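Local coordinates for S-M checkpoint control protein RAD4 (Schizosaccharomyces pombe, PDB 4BMD) that acts as a BRCT-repeat scaffold needed for DNA replication and for the checkpoint coupling S and M phases, engaging both phosphorylated subunits of a Crb2 dimer through its BRCT1,2 domains, at residues F59-N73 / I89-P101. Numbering follows the deposited sequence.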
# COMPACT_ATOMS: atom_id res chain seq x y z
N PHE A 59 -2.31 -10.36 4.14
CA PHE A 59 -1.66 -11.46 4.84
C PHE A 59 -0.59 -10.94 5.79
O PHE A 59 0.29 -10.18 5.39
CB PHE A 59 -1.05 -12.45 3.84
CG PHE A 59 -0.84 -13.83 4.40
CD1 PHE A 59 0.25 -14.11 5.20
CD2 PHE A 59 -1.74 -14.84 4.12
CE1 PHE A 59 0.44 -15.39 5.71
CE2 PHE A 59 -1.56 -16.12 4.62
CZ PHE A 59 -0.46 -16.39 5.42
N PRO A 60 -0.67 -11.34 7.07
CA PRO A 60 0.28 -10.91 8.11
C PRO A 60 1.71 -11.32 7.77
O PRO A 60 1.98 -12.49 7.53
CB PRO A 60 -0.20 -11.66 9.35
CG PRO A 60 -1.64 -11.95 9.09
CD PRO A 60 -1.73 -12.21 7.62
N VAL A 61 2.61 -10.34 7.77
CA VAL A 61 4.02 -10.58 7.43
C VAL A 61 4.65 -11.62 8.35
O VAL A 61 5.40 -12.49 7.90
CB VAL A 61 4.83 -9.27 7.53
CG1 VAL A 61 6.29 -9.53 7.19
CG2 VAL A 61 4.25 -8.21 6.62
N ASP A 62 4.32 -11.54 9.63
CA ASP A 62 4.88 -12.43 10.64
C ASP A 62 4.50 -13.90 10.44
O ASP A 62 5.19 -14.79 10.93
CB ASP A 62 4.48 -11.95 12.04
CG ASP A 62 3.07 -11.38 12.07
OD1 ASP A 62 2.92 -10.18 11.75
OD2 ASP A 62 2.13 -12.12 12.42
N GLU A 63 3.40 -14.14 9.73
CA GLU A 63 2.94 -15.50 9.49
C GLU A 63 3.48 -16.07 8.18
O GLU A 63 3.21 -17.22 7.84
CB GLU A 63 1.41 -15.56 9.49
CG GLU A 63 0.77 -15.23 10.82
CD GLU A 63 -0.74 -15.37 10.80
OE1 GLU A 63 -1.27 -15.85 9.77
OE2 GLU A 63 -1.39 -15.00 11.80
N LEU A 64 4.23 -15.26 7.44
CA LEU A 64 4.78 -15.69 6.16
C LEU A 64 5.96 -16.64 6.33
O LEU A 64 6.84 -16.41 7.16
CB LEU A 64 5.21 -14.49 5.32
CG LEU A 64 4.11 -13.73 4.59
CD1 LEU A 64 4.69 -12.54 3.84
CD2 LEU A 64 3.37 -14.65 3.65
N PRO A 65 5.99 -17.72 5.54
CA PRO A 65 7.13 -18.63 5.51
C PRO A 65 8.32 -17.99 4.82
O PRO A 65 8.21 -16.87 4.32
CB PRO A 65 6.62 -19.81 4.68
CG PRO A 65 5.58 -19.22 3.80
CD PRO A 65 4.91 -18.16 4.63
N ILE A 66 9.45 -18.69 4.78
CA ILE A 66 10.64 -18.18 4.11
C ILE A 66 10.58 -18.49 2.62
O ILE A 66 10.35 -19.63 2.23
CB ILE A 66 11.92 -18.78 4.71
CG1 ILE A 66 11.95 -18.59 6.23
CG2 ILE A 66 13.15 -18.15 4.07
CD1 ILE A 66 13.15 -19.22 6.90
N PHE A 67 10.78 -17.47 1.80
CA PHE A 67 10.79 -17.65 0.35
C PHE A 67 12.16 -17.33 -0.23
O PHE A 67 12.73 -16.27 0.04
CB PHE A 67 9.73 -16.78 -0.32
CG PHE A 67 8.32 -17.21 -0.05
CD1 PHE A 67 7.78 -18.31 -0.70
CD2 PHE A 67 7.52 -16.52 0.86
CE1 PHE A 67 6.48 -18.71 -0.45
CE2 PHE A 67 6.22 -16.91 1.11
CZ PHE A 67 5.70 -18.01 0.45
N SER A 68 12.69 -18.25 -1.03
CA SER A 68 13.96 -18.04 -1.70
C SER A 68 13.74 -17.37 -3.05
O SER A 68 14.49 -17.59 -4.00
CB SER A 68 14.71 -19.36 -1.88
OG SER A 68 14.96 -19.97 -0.62
N PHE A 69 12.69 -16.55 -3.13
CA PHE A 69 12.32 -15.85 -4.34
C PHE A 69 11.92 -14.43 -3.98
O PHE A 69 11.54 -14.16 -2.84
CB PHE A 69 11.15 -16.55 -5.02
CG PHE A 69 11.39 -18.01 -5.29
CD1 PHE A 69 11.97 -18.42 -6.48
CD2 PHE A 69 11.03 -18.97 -4.36
CE1 PHE A 69 12.19 -19.76 -6.73
CE2 PHE A 69 11.25 -20.31 -4.60
CZ PHE A 69 11.83 -20.71 -5.79
N PRO A 70 12.01 -13.50 -4.95
CA PRO A 70 11.49 -12.15 -4.69
C PRO A 70 10.00 -12.20 -4.39
O PRO A 70 9.22 -12.77 -5.16
CB PRO A 70 11.76 -11.41 -6.01
CG PRO A 70 12.00 -12.47 -7.02
CD PRO A 70 12.61 -13.62 -6.28
N THR A 71 9.61 -11.60 -3.27
CA THR A 71 8.24 -11.69 -2.79
C THR A 71 7.52 -10.36 -2.88
O THR A 71 8.01 -9.33 -2.42
CB THR A 71 8.20 -12.19 -1.33
OG1 THR A 71 8.78 -13.50 -1.25
CG2 THR A 71 6.78 -12.24 -0.82
N VAL A 72 6.34 -10.37 -3.50
CA VAL A 72 5.52 -9.18 -3.64
C VAL A 72 4.07 -9.51 -3.31
O VAL A 72 3.70 -10.68 -3.21
CB VAL A 72 5.57 -8.62 -5.08
CG1 VAL A 72 6.99 -8.23 -5.45
CG2 VAL A 72 5.02 -9.64 -6.06
N ASN A 73 3.24 -8.48 -3.15
CA ASN A 73 1.80 -8.70 -3.03
C ASN A 73 1.09 -8.46 -4.36
O ASN A 73 1.73 -8.06 -5.34
CB ASN A 73 1.18 -7.88 -1.89
CG ASN A 73 1.35 -6.39 -2.07
OD1 ASN A 73 1.37 -5.87 -3.18
ND2 ASN A 73 1.47 -5.68 -0.95
N ILE A 89 11.01 -4.88 -6.92
CA ILE A 89 10.21 -5.31 -5.79
C ILE A 89 10.26 -4.33 -4.62
O ILE A 89 9.42 -4.38 -3.73
CB ILE A 89 10.61 -6.72 -5.30
CG1 ILE A 89 12.01 -6.70 -4.68
CG2 ILE A 89 10.53 -7.73 -6.44
CD1 ILE A 89 12.44 -8.03 -4.10
N ASP A 90 11.23 -3.43 -4.64
CA ASP A 90 11.41 -2.49 -3.54
C ASP A 90 11.04 -1.05 -3.91
O ASP A 90 11.20 -0.14 -3.10
CB ASP A 90 12.85 -2.54 -3.02
CG ASP A 90 13.20 -3.89 -2.41
OD1 ASP A 90 12.30 -4.52 -1.82
OD2 ASP A 90 14.37 -4.31 -2.53
N GLU A 91 10.55 -0.85 -5.12
CA GLU A 91 10.23 0.49 -5.61
C GLU A 91 9.06 1.14 -4.86
O GLU A 91 8.98 2.36 -4.78
CB GLU A 91 9.97 0.48 -7.11
CG GLU A 91 11.17 0.08 -7.95
CD GLU A 91 10.98 0.36 -9.42
OE1 GLU A 91 10.11 1.19 -9.77
OE2 GLU A 91 11.70 -0.25 -10.24
N HIS A 92 8.16 0.32 -4.33
CA HIS A 92 7.03 0.84 -3.56
C HIS A 92 6.72 -0.03 -2.34
O HIS A 92 6.61 -1.25 -2.44
CB HIS A 92 5.80 0.99 -4.44
CG HIS A 92 4.79 1.96 -3.90
ND1 HIS A 92 3.91 1.64 -2.89
CD2 HIS A 92 4.54 3.26 -4.22
CE1 HIS A 92 3.15 2.68 -2.61
NE2 HIS A 92 3.52 3.68 -3.40
N ALA A 93 6.56 0.62 -1.19
CA ALA A 93 6.38 -0.07 0.08
C ALA A 93 5.09 -0.88 0.16
O ALA A 93 5.00 -1.85 0.91
CB ALA A 93 6.44 0.93 1.23
N LEU A 94 4.08 -0.49 -0.63
CA LEU A 94 2.79 -1.17 -0.60
C LEU A 94 2.75 -2.37 -1.54
O LEU A 94 1.80 -3.16 -1.51
CB LEU A 94 1.66 -0.20 -0.94
CG LEU A 94 1.42 0.94 0.05
CD1 LEU A 94 0.29 1.84 -0.42
CD2 LEU A 94 1.12 0.39 1.44
N ALA A 95 3.78 -2.52 -2.36
CA ALA A 95 3.85 -3.62 -3.31
C ALA A 95 4.47 -4.86 -2.67
O ALA A 95 4.50 -5.94 -3.27
CB ALA A 95 4.63 -3.21 -4.55
N LYS A 96 4.97 -4.70 -1.45
CA LYS A 96 5.52 -5.81 -0.68
C LYS A 96 4.58 -6.12 0.47
O LYS A 96 3.74 -5.30 0.83
CB LYS A 96 6.90 -5.44 -0.14
CG LYS A 96 8.00 -5.45 -1.18
CD LYS A 96 9.34 -5.08 -0.55
CE LYS A 96 9.30 -3.69 0.06
NZ LYS A 96 9.01 -2.64 -0.96
N PRO A 97 4.71 -7.33 1.06
CA PRO A 97 3.97 -7.64 2.28
C PRO A 97 4.30 -6.62 3.36
O PRO A 97 5.48 -6.40 3.65
CB PRO A 97 4.50 -9.01 2.67
CG PRO A 97 4.90 -9.63 1.38
CD PRO A 97 5.44 -8.50 0.55
N PHE A 98 3.28 -5.99 3.94
CA PHE A 98 3.49 -4.92 4.90
C PHE A 98 2.61 -5.06 6.13
O PHE A 98 2.92 -4.52 7.19
CB PHE A 98 3.24 -3.56 4.24
CG PHE A 98 1.84 -3.39 3.72
CD1 PHE A 98 0.82 -2.95 4.55
CD2 PHE A 98 1.55 -3.65 2.39
CE1 PHE A 98 -0.47 -2.79 4.06
CE2 PHE A 98 0.26 -3.49 1.90
CZ PHE A 98 -0.74 -3.06 2.74
N PHE A 99 1.49 -5.77 5.99
CA PHE A 99 0.50 -5.83 7.05
C PHE A 99 0.97 -6.54 8.32
O PHE A 99 1.41 -7.69 8.28
CB PHE A 99 -0.81 -6.45 6.56
CG PHE A 99 -1.84 -6.60 7.64
CD1 PHE A 99 -2.47 -5.48 8.17
CD2 PHE A 99 -2.17 -7.85 8.14
CE1 PHE A 99 -3.42 -5.61 9.17
CE2 PHE A 99 -3.11 -7.98 9.14
CZ PHE A 99 -3.74 -6.86 9.65
N ARG A 100 0.86 -5.84 9.44
CA ARG A 100 1.18 -6.40 10.74
C ARG A 100 0.05 -6.10 11.73
O ARG A 100 -0.23 -4.93 12.01
CB ARG A 100 2.50 -5.84 11.27
CG ARG A 100 3.73 -6.30 10.50
CD ARG A 100 5.00 -5.67 11.07
NE ARG A 100 6.20 -6.24 10.47
CZ ARG A 100 6.78 -5.77 9.36
NH1 ARG A 100 6.25 -4.73 8.73
NH2 ARG A 100 7.88 -6.34 8.89
N PRO A 101 -0.60 -7.15 12.25
CA PRO A 101 -1.72 -7.01 13.19
C PRO A 101 -1.36 -6.23 14.45
O PRO A 101 -2.25 -5.71 15.12
CB PRO A 101 -2.04 -8.47 13.55
CG PRO A 101 -1.59 -9.25 12.37
CD PRO A 101 -0.35 -8.56 11.89
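N73 grips the 89-101 chain twice: its backbone N donates to A95 O at 2.8 Å, and its side-chain ND2 to L94 O at 2.6 Å. L94 O lies in the plane of the N73 amide, although ND2 stands well above the plane of that carbonyl. A chi1 of 60° puts the amide where ND2 reaches L94 O and OD1 faces the start of helix 74-82, with weak bonds to W75 N and W76 N; N73 thus caps that helix while holding the returning chain. ND2 also lies at the edge of the F98 ring. At the far end V61 N meets F99 O at 3.0 Å, almost straight on.

Between these ties P97 is wedged, its CB 3.7 Å from L64 CD1 and its CG 3.9 Å from T71 CG2, while V61 CG2 closes over its backbone. P60 CB packs on P101 CD. On strand 71-73 itself, V72 CG1 touches I89 CG2 at 3.7 Å, and I89 also reaches P70 CB just before the strand.

The contact fastens the linker of a tandem BRCT pair to edge strand 71-73 of BRCT3's parallel sheet and to the loop leading into it, while L94 and F98 turn to BRCT4 helices 119-131 and 177-185.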